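Local atomic coordinates of polyketide biosynthesis 3-hydroxy-3-methylglutaryl-ACP synthase PksG (Bacillus subtilis, PDB entry 4YXV), a protein that catalyses the aldol condensation of an acetyl group carried by the acyl-carrier protein AcpK with a beta-ketothioester polyketide intermediate during bacillaene biosynthesis. Residues M1-I6 and V183-P188; A58-I63 and E97-N102; R358-S363 and E389-I394; R382-D387 and E407-F412. The protein carries 1 engineered substitution. All coordinates share one frame; numbering follows the deposited sequence.

Interactions 1 and 2 belong to the large mixed sheet of the thiolase-like fold and the helices packed on it; interactions 3 and 4 involve smaller sheets of the C-terminal part. The centres of interactions 1 and 2 lie 22 Å apart, with nearest atoms about 7 Å from each other. Interactions 3 and 4 have centres 21 Å apart; their segments alternate along the chain, and 382-387 adjoins 389-394. Both lie across the centre of the chain from interaction 1, whose centre is about 40 Å from that of interaction 3. None is at the probable active-site positions Glu82, His250 and 114, the last an engineered alanine here where the acyl-thioester intermediate would form.

Interaction 1 of 4, residues M1-I6 and V183-P188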
loop_
_atom_site.group_PDB
_atom_site.type_symbol
_atom_site.label_atom_id
_atom_site.label_comp_id
_atom_site.label_asym_id
_atom_site.label_seq_id
_atom_site.Cartn_x
_atom_site.Cartn_y
_atom_site.Cartn_z
ATOM N N MET B 1 12.028 -25.883 3.100
ATOM C CA MET B 1 11.321 -25.791 1.787
ATOM C C MET B 1 12.163 -24.971 0.772
ATOM O O MET B 1 13.047 -25.535 0.122
ATOM C CB MET B 1 9.905 -25.233 2.013
ATOM C CG MET B 1 9.004 -25.204 0.792
ATOM S SD MET B 1 7.705 -23.971 1.006
ATOM C CE MET B 1 7.047 -24.420 2.616
ATOM N N VAL B 2 11.911 -23.663 0.665
ATOM C CA VAL B 2 12.650 -22.747 -0.222
ATOM C C VAL B 2 13.091 -21.555 0.633
ATOM O O VAL B 2 12.428 -21.216 1.591
ATOM C CB VAL B 2 11.763 -22.271 -1.413
ATOM C CG1 VAL B 2 10.438 -21.702 -0.920
ATOM C CG2 VAL B 2 12.468 -21.233 -2.269
ATOM N N SER B 3 14.213 -20.939 0.288
ATOM C CA SER B 3 14.759 -19.786 1.001
ATOM C C SER B 3 14.238 -18.500 0.423
ATOM O O SER B 3 13.885 -18.461 -0.747
ATOM C CB SER B 3 16.277 -19.755 0.834
ATOM O OG SER B 3 16.875 -20.549 1.814
ATOM N N ALA B 4 14.272 -17.430 1.210
ATOM C CA ALA B 4 13.780 -16.125 0.757
ATOM C C ALA B 4 14.490 -15.011 1.486
ATOM O O ALA B 4 14.871 -15.163 2.630
ATOM C CB ALA B 4 12.267 -16.016 0.980
ATOM N N GLY B 5 14.702 -13.887 0.827
ATOM C CA GLY B 5 15.350 -12.770 1.496
ATOM C C GLY B 5 15.943 -11.773 0.552
ATOM O O GLY B 5 15.666 -11.805 -0.649
ATOM N N ILE B 6 16.794 -10.904 1.086
ATOM C CA ILE B 6 17.436 -9.872 0.269
ATOM C C ILE B 6 18.594 -10.479 -0.520
ATOM O O ILE B 6 19.484 -11.082 0.060
ATOM C CB ILE B 6 17.969 -8.726 1.132
ATOM C CG1 ILE B 6 16.864 -8.147 2.005
ATOM C CG2 ILE B 6 18.576 -7.638 0.258
ATOM C CD1 ILE B 6 17.294 -6.940 2.809
ATOM N N VAL B 183 22.585 -11.770 1.072
ATOM C CA VAL B 183 22.799 -10.619 1.992
ATOM C C VAL B 183 21.923 -10.570 3.236
ATOM O O VAL B 183 22.325 -9.969 4.213
ATOM C CB VAL B 183 22.815 -9.211 1.321
ATOM C CG1 VAL B 183 23.036 -9.274 -0.182
ATOM C CG2 VAL B 183 21.578 -8.426 1.645
ATOM N N PHE B 184 20.716 -11.137 3.202
ATOM C CA PHE B 184 19.874 -11.248 4.418
ATOM C C PHE B 184 18.802 -12.309 4.208
ATOM O O PHE B 184 17.793 -12.021 3.599
ATOM C CB PHE B 184 19.234 -9.901 4.741
ATOM C CG PHE B 184 18.511 -9.872 6.057
ATOM C CD1 PHE B 184 19.180 -10.134 7.237
ATOM C CD2 PHE B 184 17.171 -9.548 6.127
ATOM C CE1 PHE B 184 18.524 -10.087 8.463
ATOM C CE2 PHE B 184 16.506 -9.510 7.346
ATOM C CZ PHE B 184 17.176 -9.780 8.513
ATOM N N GLN B 185 19.032 -13.530 4.674
ATOM C CA GLN B 185 18.103 -14.625 4.470
ATOM C C GLN B 185 17.228 -14.722 5.680
ATOM O O GLN B 185 17.724 -14.965 6.773
ATOM C CB GLN B 185 18.822 -15.952 4.300
ATOM C CG GLN B 185 17.852 -17.101 4.121
ATOM C CD GLN B 185 18.499 -18.478 4.149
ATOM O OE1 GLN B 185 19.710 -18.623 3.968
ATOM N NE2 GLN B 185 17.675 -19.507 4.358
ATOM N N ILE B 186 15.923 -14.542 5.499
ATOM C CA ILE B 186 15.053 -14.449 6.653
ATOM C C ILE B 186 14.703 -15.810 7.245
ATOM O O ILE B 186 14.628 -16.802 6.525
ATOM C CB ILE B 186 13.765 -13.657 6.380
ATOM C CG1 ILE B 186 12.944 -14.307 5.267
ATOM C CG2 ILE B 186 14.099 -12.204 6.080
ATOM C CD1 ILE B 186 11.787 -15.126 5.788
ATOM N N ASP B 187 14.523 -15.815 8.572
ATOM C CA ASP B 187 14.093 -16.977 9.300
ATOM C C ASP B 187 12.584 -17.016 9.120
ATOM O O ASP B 187 11.870 -16.262 9.783
ATOM C CB ASP B 187 14.447 -16.873 10.799
ATOM C CG ASP B 187 15.920 -16.558 11.053
ATOM O OD1 ASP B 187 16.772 -17.376 10.668
ATOM O OD2 ASP B 187 16.202 -15.490 11.637
ATOM N N PRO B 188 12.093 -17.871 8.218
ATOM C CA PRO B 188 10.677 -17.826 7.898
ATOM C C PRO B 188 9.835 -18.040 9.137
ATOM O O PRO B 188 10.075 -18.993 9.849
ATOM C CB PRO B 188 10.501 -19.010 6.965
ATOM C CG PRO B 188 11.564 -19.958 7.400
ATOM C CD PRO B 188 12.729 -19.074 7.683
#
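Ile6 lays its CG2 methyl against CG2 of Val183, 3.4 Å away, while its CB sits 4.0 Å from CB of Phe184. Val183 and Phe184 both face this one isoleucine in a classic beta bulge, where strands 5-12 and 184-195 run antiparallel within the mixed sheet of the thiolase-like fold. The evidence for the bulge is in the backbone: Ile6 O receives two weak bonds, from the N atoms of Val183 and Phe184, whereas Ile6 N gives a firmer one to Phe184 O at 2.9 Å. With CG anti to the backbone N (chi1 -172°), the Phe184 ring is carried away from segment 1-6, towards Ile321 and Tyr335.

Next along, Gly5 pairs with Gln185 in a non-hydrogen-bonded position, and its CA comes 3.3 Å from Phe184 O in a CA-H...O contact. On the flank facing helix 116-130, Ala4 meets Ile128 and Ile186 meets Val125, and helix 301-312 touches Ile6 through Leu306. The extended Gln185 chain places its amide end beside Ser3 OG, at an angle that does not support a hydrogen bond. Pairing ends with Ile186 N donating to Ala4 O at 3.1 Å, while CG1 of Ile186 lies 3.4 Å from the same oxygen.

Interaction 2 of 4, residues A58-I63 and E97-N102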
loop_
_atom_site.group_PDB
_atom_site.type_symbol
_atom_site.label_atom_id
_atom_site.label_comp_id
_atom_site.label_asym_id
_atom_site.label_seq_id
_atom_site.Cartn_x
_atom_site.Cartn_y
_atom_site.Cartn_z
ATOM N N ALA B 58 18.152 4.766 -6.421
ATOM C CA ALA B 58 18.503 3.705 -5.495
ATOM C C ALA B 58 18.435 2.335 -6.156
ATOM O O ALA B 58 19.280 1.476 -5.897
ATOM C CB ALA B 58 17.588 3.736 -4.280
ATOM N N ALA B 59 17.420 2.108 -6.985
ATOM C CA ALA B 59 17.252 0.785 -7.596
ATOM C C ALA B 59 18.202 0.522 -8.762
ATOM O O ALA B 59 18.538 -0.624 -9.026
ATOM C CB ALA B 59 15.814 0.581 -8.056
ATOM N N LYS B 60 18.649 1.559 -9.458
ATOM C CA LYS B 60 19.329 1.313 -10.729
ATOM C C LYS B 60 20.556 0.431 -10.587
ATOM O O LYS B 60 20.677 -0.554 -11.305
ATOM C CB LYS B 60 19.681 2.595 -11.485
ATOM C CG LYS B 60 19.595 2.367 -12.981
ATOM C CD LYS B 60 20.358 3.406 -13.769
ATOM C CE LYS B 60 20.428 3.032 -15.234
ATOM N NZ LYS B 60 21.756 3.435 -15.795
ATOM N N PRO B 61 21.456 0.762 -9.653
ATOM C CA PRO B 61 22.706 0.037 -9.529
ATOM C C PRO B 61 22.513 -1.460 -9.305
ATOM O O PRO B 61 23.402 -2.267 -9.609
ATOM C CB PRO B 61 23.351 0.690 -8.317
ATOM C CG PRO B 61 22.835 2.095 -8.350
ATOM C CD PRO B 61 21.406 1.913 -8.739
ATOM N N ILE B 62 21.344 -1.820 -8.796
ATOM C CA ILE B 62 20.972 -3.206 -8.631
ATOM C C ILE B 62 20.594 -3.778 -9.963
ATOM O O ILE B 62 21.057 -4.847 -10.306
ATOM C CB ILE B 62 19.761 -3.378 -7.698
ATOM C CG1 ILE B 62 20.024 -2.717 -6.353
ATOM C CG2 ILE B 62 19.471 -4.852 -7.498
ATOM C CD1 ILE B 62 18.867 -2.834 -5.389
ATOM N N ILE B 63 19.698 -3.105 -10.681
ATOM C CA ILE B 63 19.204 -3.622 -11.979
ATOM C C ILE B 63 20.391 -3.812 -12.940
ATOM O O ILE B 63 20.512 -4.850 -13.589
ATOM C CB ILE B 63 18.101 -2.710 -12.598
ATOM C CG1 ILE B 63 16.715 -3.091 -12.107
ATOM C CG2 ILE B 63 18.054 -2.840 -14.104
ATOM C CD1 ILE B 63 16.592 -3.218 -10.614
ATOM N N GLU B 97 8.581 2.133 -15.206
ATOM C CA GLU B 97 8.936 2.700 -16.501
ATOM C C GLU B 97 10.423 2.997 -16.607
ATOM O O GLU B 97 11.084 2.534 -17.525
ATOM C CB GLU B 97 8.129 3.992 -16.731
ATOM C CG GLU B 97 8.428 4.787 -17.999
ATOM C CD GLU B 97 7.838 4.185 -19.270
ATOM O OE1 GLU B 97 8.157 4.693 -20.366
ATOM O OE2 GLU B 97 7.045 3.224 -19.197
ATOM N N TYR B 98 10.963 3.754 -15.672
ATOM C CA TYR B 98 12.332 4.224 -15.815
ATOM C C TYR B 98 13.397 3.190 -15.450
ATOM O O TYR B 98 14.563 3.385 -15.753
ATOM C CB TYR B 98 12.522 5.498 -15.028
ATOM C CG TYR B 98 11.830 6.630 -15.696
ATOM C CD1 TYR B 98 12.470 7.375 -16.648
ATOM C CD2 TYR B 98 10.509 6.935 -15.411
ATOM C CE1 TYR B 98 11.835 8.424 -17.284
ATOM C CE2 TYR B 98 9.861 7.977 -16.053
ATOM C CZ TYR B 98 10.536 8.714 -16.994
ATOM O OH TYR B 98 9.933 9.755 -17.636
ATOM N N LEU B 99 12.997 2.082 -14.833
ATOM C CA LEU B 99 13.904 0.940 -14.634
ATOM C C LEU B 99 13.817 -0.018 -15.791
ATOM O O LEU B 99 14.627 -0.989 -15.874
ATOM C CB LEU B 99 13.579 0.186 -13.355
ATOM C CG LEU B 99 13.945 0.978 -12.098
ATOM C CD1 LEU B 99 13.251 0.384 -10.903
ATOM C CD2 LEU B 99 15.449 1.019 -11.868
ATOM N N GLY B 100 12.865 0.278 -16.694
ATOM C CA GLY B 100 12.520 -0.604 -17.802
ATOM C C GLY B 100 12.308 -2.040 -17.357
ATOM O O GLY B 100 12.764 -2.969 -17.996
ATOM N N LEU B 101 11.636 -2.241 -16.249
ATOM C CA LEU B 101 11.201 -3.586 -15.904
ATOM C C LEU B 101 10.165 -4.151 -16.898
ATOM O O LEU B 101 9.559 -3.434 -17.723
ATOM C CB LEU B 101 10.570 -3.591 -14.515
ATOM C CG LEU B 101 11.463 -3.082 -13.390
ATOM C CD1 LEU B 101 10.746 -3.275 -12.075
ATOM C CD2 LEU B 101 12.829 -3.771 -13.360
ATOM N N ASN B 102 9.946 -5.445 -16.755
ATOM C CA ASN B 102 9.100 -6.203 -17.644
ATOM C C ASN B 102 7.628 -5.968 -17.267
ATOM O O ASN B 102 7.304 -5.870 -16.088
ATOM C CB ASN B 102 9.542 -7.658 -17.546
ATOM C CG ASN B 102 8.496 -8.645 -17.989
ATOM O OD1 ASN B 102 7.629 -8.368 -18.834
ATOM N ND2 ASN B 102 8.582 -9.848 -17.415
#
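Leu99 reaches across to helix 51-65 with both of its methyls, CD1 lying 3.8 Å and CD2 3.9 Å from the single CB of Ala59. The contact joins that helix to the end of helix 91-98 on one side of the mixed sheet of the thiolase-like fold; the side chains meet by apolar packing, and no hydrogen bond links the two segments. The small Ala59 side chain points at its partner and lets the leucine fork come close to the helix backbone, where CD2 stands 4.0 Å from Lys60 N. That fork is directed there by a CG anti to the carbonyl carbon (chi1 -71°).

One turn further on, Ile63 also points across. Its CG1 branch is shared, 4.3 Å from Leu99 CD2 and 4.1 Å from Leu101 CD2, and the side chains of Ile63 and Leu101 cross at about a right angle. Leu139 of strand 137-144 touches Ala59, Ile63 and Leu99, so the sheet forms the floor under this cluster. The Lys60 side chain leads away from the contact, to a cation-pi interaction with Trp418.

The two leucines are spaced by Gly100, whose positive phi and bonds back into the last turn make a Schellman motif at the end of helix 91-98. After this turn Leu101 also faces Ile63. One bond of the motif joins Gly100 N to Glu97 O at 3.0 Å, while the carbonyl oxygen of Leu99 accepts a bond from Lys71 NZ.

Interaction 3 of 4, residues R358-S363 and E389-I394; sequences RRYQLS and EMIPGI
One face of the Tyr360 ring is covered by CG1 of Ile394, 3.9 Å from the ring centroid and 15° off the normal, a CH-pi contact set slightly towards the rim. The nearest ring atoms, CD2 and CE2, are each 3.8 Å from that carbon, and the tyrosine and isoleucine side chains cross at about a right angle. Nearer the hydroxyl end, CG2 of Ile391 approaches obliquely, 4.2 Å from CE2, and the backbone C of Gly393 passes close to CE1.

The ring extends towards 389-394 because CG stands anti to the backbone N (chi1 -180°). Its hydroxyl is hydrogen-bonded to Glu366 OE2 on helix 364-373, which ties down the far end of the ring.

Tyr360 belongs to the short strand 360-361, an outer member of the small mixed sheet with 16-19 and 41-44, and its backbone bonds to Thr15 and Tyr17. The opposing segment is part of the connection between strands 384-385 and 403-410. Here the backbone turns after Ile391, whose O accepts a bond from Ile394 N at 3.2 Å, and this turn presents both isoleucines to the same partners. Leu362 adds a looser apolar contact, its CD2 being 4.3 Å from Ile391 CD1 and 4.5 Å from Ile394 CD1.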
loop_
_atom_site.group_PDB
_atom_site.type_symbol
_atom_site.label_atom_id
_atom_site.label_comp_id
_atom_site.label_asym_id
_atom_site.label_seq_id
_atom_site.Cartn_x
_atom_site.Cartn_y
_atom_site.Cartn_z
ATOM N N ARG B 358 30.398 11.430 -1.813
ATOM C CA ARG B 358 30.356 12.222 -3.033
ATOM C C ARG B 358 29.118 13.140 -3.176
ATOM O O ARG B 358 28.993 13.774 -4.190
ATOM C CB ARG B 358 30.535 11.314 -4.275
ATOM N N ARG B 359 28.251 13.296 -2.181
ATOM C CA ARG B 359 27.123 14.253 -2.338
ATOM C C ARG B 359 27.574 15.692 -2.187
ATOM O O ARG B 359 28.666 15.938 -1.706
ATOM C CB ARG B 359 26.004 13.977 -1.327
ATOM C CG ARG B 359 25.429 12.591 -1.452
ATOM C CD ARG B 359 24.564 12.259 -0.268
ATOM N NE ARG B 359 25.351 12.196 0.950
ATOM C CZ ARG B 359 24.842 12.232 2.177
ATOM N NH1 ARG B 359 23.533 12.322 2.369
ATOM N NH2 ARG B 359 25.664 12.207 3.215
ATOM N N TYR B 360 26.691 16.626 -2.534
ATOM C CA TYR B 360 26.996 18.048 -2.544
ATOM C C TYR B 360 26.549 18.683 -1.251
ATOM O O TYR B 360 25.382 18.579 -0.882
ATOM C CB TYR B 360 26.254 18.706 -3.682
ATOM C CG TYR B 360 26.459 20.178 -3.846
ATOM C CD1 TYR B 360 27.492 20.680 -4.637
ATOM C CD2 TYR B 360 25.579 21.095 -3.265
ATOM C CE1 TYR B 360 27.645 22.055 -4.830
ATOM C CE2 TYR B 360 25.732 22.470 -3.441
ATOM C CZ TYR B 360 26.760 22.944 -4.224
ATOM O OH TYR B 360 26.919 24.302 -4.379
ATOM N N GLN B 361 27.464 19.372 -0.565
ATOM C CA GLN B 361 27.119 20.015 0.687
ATOM C C GLN B 361 26.490 21.373 0.466
ATOM O O GLN B 361 27.175 22.298 0.061
ATOM C CB GLN B 361 28.334 20.211 1.573
ATOM C CG GLN B 361 27.920 20.977 2.816
ATOM C CD GLN B 361 28.916 20.911 3.920
ATOM O OE1 GLN B 361 30.040 20.442 3.744
ATOM N NE2 GLN B 361 28.500 21.373 5.090
ATOM N N LEU B 362 25.205 21.505 0.770
ATOM C CA LEU B 362 24.560 22.795 0.703
ATOM C C LEU B 362 25.184 23.714 1.724
ATOM O O LEU B 362 25.632 23.284 2.789
ATOM C CB LEU B 362 23.070 22.688 1.008
ATOM C CG LEU B 362 22.197 21.862 0.070
ATOM C CD1 LEU B 362 20.776 21.807 0.610
ATOM C CD2 LEU B 362 22.226 22.431 -1.335
ATOM N N SER B 363 25.217 24.987 1.377
ATOM C CA SER B 363 25.507 26.043 2.315
ATOM C C SER B 363 24.154 26.525 2.808
ATOM O O SER B 363 23.133 26.295 2.159
ATOM C CB SER B 363 26.201 27.188 1.596
ATOM O OG SER B 363 25.243 27.981 0.905
ATOM N N GLU B 389 19.684 24.306 -12.799
ATOM C CA GLU B 389 20.806 25.150 -12.413
ATOM C C GLU B 389 20.300 26.285 -11.527
ATOM O O GLU B 389 20.754 27.415 -11.637
ATOM C CB GLU B 389 21.563 25.707 -13.646
ATOM C CG GLU B 389 21.984 24.692 -14.711
ATOM C CD GLU B 389 23.056 23.699 -14.266
ATOM O OE1 GLU B 389 23.521 22.926 -15.129
ATOM O OE2 GLU B 389 23.453 23.669 -13.076
ATOM N N MET B 390 19.350 25.974 -10.652
ATOM C CA MET B 390 18.893 26.941 -9.655
ATOM C C MET B 390 19.940 27.078 -8.565
ATOM O O MET B 390 20.154 28.177 -8.044
ATOM C CB MET B 390 17.549 26.543 -9.047
ATOM C CG MET B 390 17.523 25.187 -8.370
ATOM S SD MET B 390 15.858 24.867 -7.781
ATOM C CE MET B 390 15.801 25.941 -6.336
ATOM N N ILE B 391 20.566 25.955 -8.213
ATOM C CA ILE B 391 21.781 25.963 -7.412
ATOM C C ILE B 391 22.862 25.532 -8.373
ATOM O O ILE B 391 23.112 24.342 -8.548
ATOM C CB ILE B 391 21.704 25.028 -6.205
ATOM C CG1 ILE B 391 20.683 25.580 -5.196
ATOM C CG2 ILE B 391 23.067 24.910 -5.543
ATOM C CD1 ILE B 391 19.991 24.527 -4.359
ATOM N N PRO B 392 23.488 26.521 -9.025
ATOM C CA PRO B 392 24.280 26.244 -10.223
ATOM C C PRO B 392 25.311 25.117 -10.099
ATOM O O PRO B 392 25.489 24.360 -11.054
ATOM C CB PRO B 392 24.934 27.598 -10.518
ATOM C CG PRO B 392 23.956 28.599 -9.977
ATOM C CD PRO B 392 23.441 27.970 -8.719
ATOM N N GLY B 393 25.976 24.990 -8.957
ATOM C CA GLY B 393 27.070 24.033 -8.855
ATOM C C GLY B 393 26.722 22.550 -9.000
ATOM O O GLY B 393 27.552 21.752 -9.464
ATOM N N ILE B 394 25.499 22.179 -8.625
ATOM C CA ILE B 394 25.202 20.797 -8.219
ATOM C C ILE B 394 25.346 19.769 -9.315
ATOM O O ILE B 394 25.773 18.626 -9.068
ATOM C CB ILE B 394 23.779 20.654 -7.650
ATOM C CG1 ILE B 394 23.600 21.569 -6.440
ATOM C CG2 ILE B 394 23.517 19.205 -7.260
ATOM C CD1 ILE B 394 22.293 21.409 -5.707
#

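Interaction 4 of 4, residues R382-D387 and E407-F412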
loop_
_atom_site.group_PDB
_atom_site.type_symbol
_atom_site.label_atom_id
_atom_site.label_comp_id
_atom_site.label_asym_id
_atom_site.label_seq_id
_atom_site.Cartn_x
_atom_site.Cartn_y
_atom_site.Cartn_z
ATOM N N ARG B 382 0.181 20.901 -10.786
ATOM C CA ARG B 382 -0.378 20.575 -12.083
ATOM C C ARG B 382 0.619 20.747 -13.216
ATOM O O ARG B 382 0.761 19.839 -14.037
ATOM C CB ARG B 382 -1.581 21.463 -12.312
ATOM C CG ARG B 382 -2.504 21.037 -13.432
ATOM C CD ARG B 382 -3.716 21.936 -13.346
ATOM N NE ARG B 382 -4.634 21.742 -14.442
ATOM C CZ ARG B 382 -5.846 21.226 -14.337
ATOM N NH1 ARG B 382 -6.322 20.795 -13.173
ATOM N NH2 ARG B 382 -6.593 21.138 -15.426
ATOM N N ASN B 383 1.263 21.918 -13.284
ATOM C CA ASN B 383 2.272 22.231 -14.317
ATOM C C ASN B 383 3.426 22.998 -13.749
ATOM O O ASN B 383 3.234 23.934 -13.007
ATOM C CB ASN B 383 1.716 23.107 -15.427
ATOM C CG ASN B 383 0.518 22.496 -16.097
ATOM O OD1 ASN B 383 0.655 21.665 -16.995
ATOM N ND2 ASN B 383 -0.673 22.911 -15.677
ATOM N N VAL B 384 4.636 22.604 -14.099
ATOM C CA VAL B 384 5.799 23.337 -13.678
ATOM C C VAL B 384 6.965 22.809 -14.484
ATOM O O VAL B 384 7.002 21.618 -14.803
ATOM C CB VAL B 384 6.042 23.185 -12.158
ATOM C CG1 VAL B 384 6.402 21.755 -11.772
ATOM C CG2 VAL B 384 7.131 24.137 -11.686
ATOM N N LYS B 385 7.901 23.697 -14.811
ATOM C CA LYS B 385 9.194 23.303 -15.395
ATOM C C LYS B 385 10.228 23.558 -14.337
ATOM O O LYS B 385 10.114 24.506 -13.579
ATOM C CB LYS B 385 9.577 24.105 -16.622
ATOM C CG LYS B 385 8.691 23.811 -17.822
ATOM C CD LYS B 385 8.258 25.086 -18.510
ATOM C CE LYS B 385 7.106 24.870 -19.474
ATOM N NZ LYS B 385 7.464 23.810 -20.453
ATOM N N LEU B 386 11.240 22.721 -14.283
ATOM C CA LEU B 386 12.211 22.826 -13.212
ATOM C C LEU B 386 13.530 23.297 -13.743
ATOM O O LEU B 386 13.985 22.831 -14.784
ATOM C CB LEU B 386 12.374 21.486 -12.511
ATOM C CG LEU B 386 11.180 21.208 -11.608
ATOM C CD1 LEU B 386 10.816 19.738 -11.555
ATOM C CD2 LEU B 386 11.501 21.743 -10.232
ATOM N N ASP B 387 14.124 24.239 -13.019
ATOM C CA ASP B 387 15.444 24.765 -13.331
ATOM C C ASP B 387 16.489 23.899 -12.614
ATOM O O ASP B 387 16.514 23.826 -11.390
ATOM C CB ASP B 387 15.511 26.229 -12.873
ATOM C CG ASP B 387 16.761 26.958 -13.355
ATOM O OD1 ASP B 387 17.282 26.640 -14.443
ATOM O OD2 ASP B 387 17.206 27.868 -12.629
ATOM N N GLU B 407 12.137 16.627 -14.468
ATOM C CA GLU B 407 12.216 17.722 -15.435
ATOM C C GLU B 407 10.971 18.575 -15.325
ATOM O O GLU B 407 11.061 19.753 -15.052
ATOM C CB GLU B 407 12.335 17.176 -16.858
ATOM C CG GLU B 407 12.788 18.215 -17.874
ATOM C CD GLU B 407 12.707 17.726 -19.313
ATOM O OE1 GLU B 407 13.195 16.607 -19.614
ATOM O OE2 GLU B 407 12.145 18.472 -20.151
ATOM N N GLU B 408 9.800 17.994 -15.547
ATOM C CA GLU B 408 8.582 18.784 -15.406
ATOM C C GLU B 408 7.302 18.010 -15.152
ATOM O O GLU B 408 7.219 16.786 -15.312
ATOM C CB GLU B 408 8.375 19.675 -16.627
ATOM C CG GLU B 408 8.163 18.916 -17.926
ATOM C CD GLU B 408 7.396 19.717 -18.956
ATOM O OE1 GLU B 408 7.680 19.535 -20.167
ATOM O OE2 GLU B 408 6.516 20.515 -18.547
ATOM N N ILE B 409 6.309 18.772 -14.733
ATOM C CA ILE B 409 4.999 18.246 -14.465
ATOM C C ILE B 409 4.088 18.920 -15.434
ATOM O O ILE B 409 4.099 20.155 -15.549
ATOM C CB ILE B 409 4.550 18.557 -13.022
ATOM C CG1 ILE B 409 5.560 17.941 -12.038
ATOM C CG2 ILE B 409 3.140 18.034 -12.762
ATOM C CD1 ILE B 409 5.153 17.989 -10.592
ATOM N N SER B 410 3.312 18.114 -16.146
ATOM C CA SER B 410 2.417 18.634 -17.160
ATOM C C SER B 410 1.064 17.973 -17.052
ATOM O O SER B 410 0.953 16.770 -17.223
ATOM C CB SER B 410 3.009 18.400 -18.547
ATOM O OG SER B 410 2.001 18.518 -19.532
ATOM N N GLU B 411 0.041 18.772 -16.758
ATOM C CA GLU B 411 -1.321 18.277 -16.482
ATOM C C GLU B 411 -1.279 17.070 -15.578
ATOM O O GLU B 411 -1.831 16.033 -15.882
ATOM C CB GLU B 411 -2.066 18.008 -17.776
ATOM C CG GLU B 411 -2.342 19.291 -18.557
ATOM C CD GLU B 411 -3.175 20.298 -17.771
ATOM O OE1 GLU B 411 -4.218 19.877 -17.208
ATOM O OE2 GLU B 411 -2.785 21.492 -17.700
ATOM N N PHE B 412 -0.533 17.240 -14.487
ATOM C CA PHE B 412 -0.340 16.253 -13.430
ATOM C C PHE B 412 0.609 15.111 -13.753
ATOM O O PHE B 412 0.945 14.337 -12.844
ATOM C CB PHE B 412 -1.674 15.714 -12.936
ATOM C CG PHE B 412 -2.557 16.772 -12.414
ATOM C CD1 PHE B 412 -2.190 17.493 -11.274
ATOM C CD2 PHE B 412 -3.747 17.079 -13.044
ATOM C CE1 PHE B 412 -2.996 18.506 -10.789
ATOM C CE2 PHE B 412 -4.575 18.084 -12.550
ATOM C CZ PHE B 412 -4.198 18.793 -11.426
#
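A three-stranded antiparallel sheet near the C-terminus has 384-385 as one outer strand, and here it pairs with the middle strand 403-410. Val384 and Ile409 form the hydrogen-bonded pair: Val384 N donates to Ile409 O and Ile409 N to Val384 O, both at 2.9 Å, with Val384 CG1 against Ile409 CB on one face. Lys385 and Glu408 follow as a non-hydrogen-bonded pair on the other face; their side chains run side by side in the same direction, yet their salt bridge is long, 3.9 Å from NZ to OE2.

On the far side of the sheet's middle strand, Glu407 and Glu408 both face Lys415 in a classic beta bulge. Past Ser410, Glu411 and Phe412 form a two-residue turn, close to type I', that closes a beta hairpin between strands 403-410 and 413-419, and residues 382-383 grip it. Phe412 N points almost straight at Arg382 O (2.9 Å, 175°), in the carbonyl plane on a lone pair. CG of Arg382 lies over one face of the Phe412 ring, 3.7 Å from the centroid, a CH-pi contact, while the guanidinium is steeply inclined to the ring.

Glu411, bent at chi2 (-59°), divides its carboxylate between two neighbours. OE1 makes a salt bridge to Arg382 NH2 at 3.2 Å, the two planes 76° apart; OE2 accepts from Asn383 ND2, which meets it from above the carboxylate plane. Asn383 completes a two-bond exchange, its OD1 receiving Glu411 N at 3.0 Å from above the amide carbonyl plane.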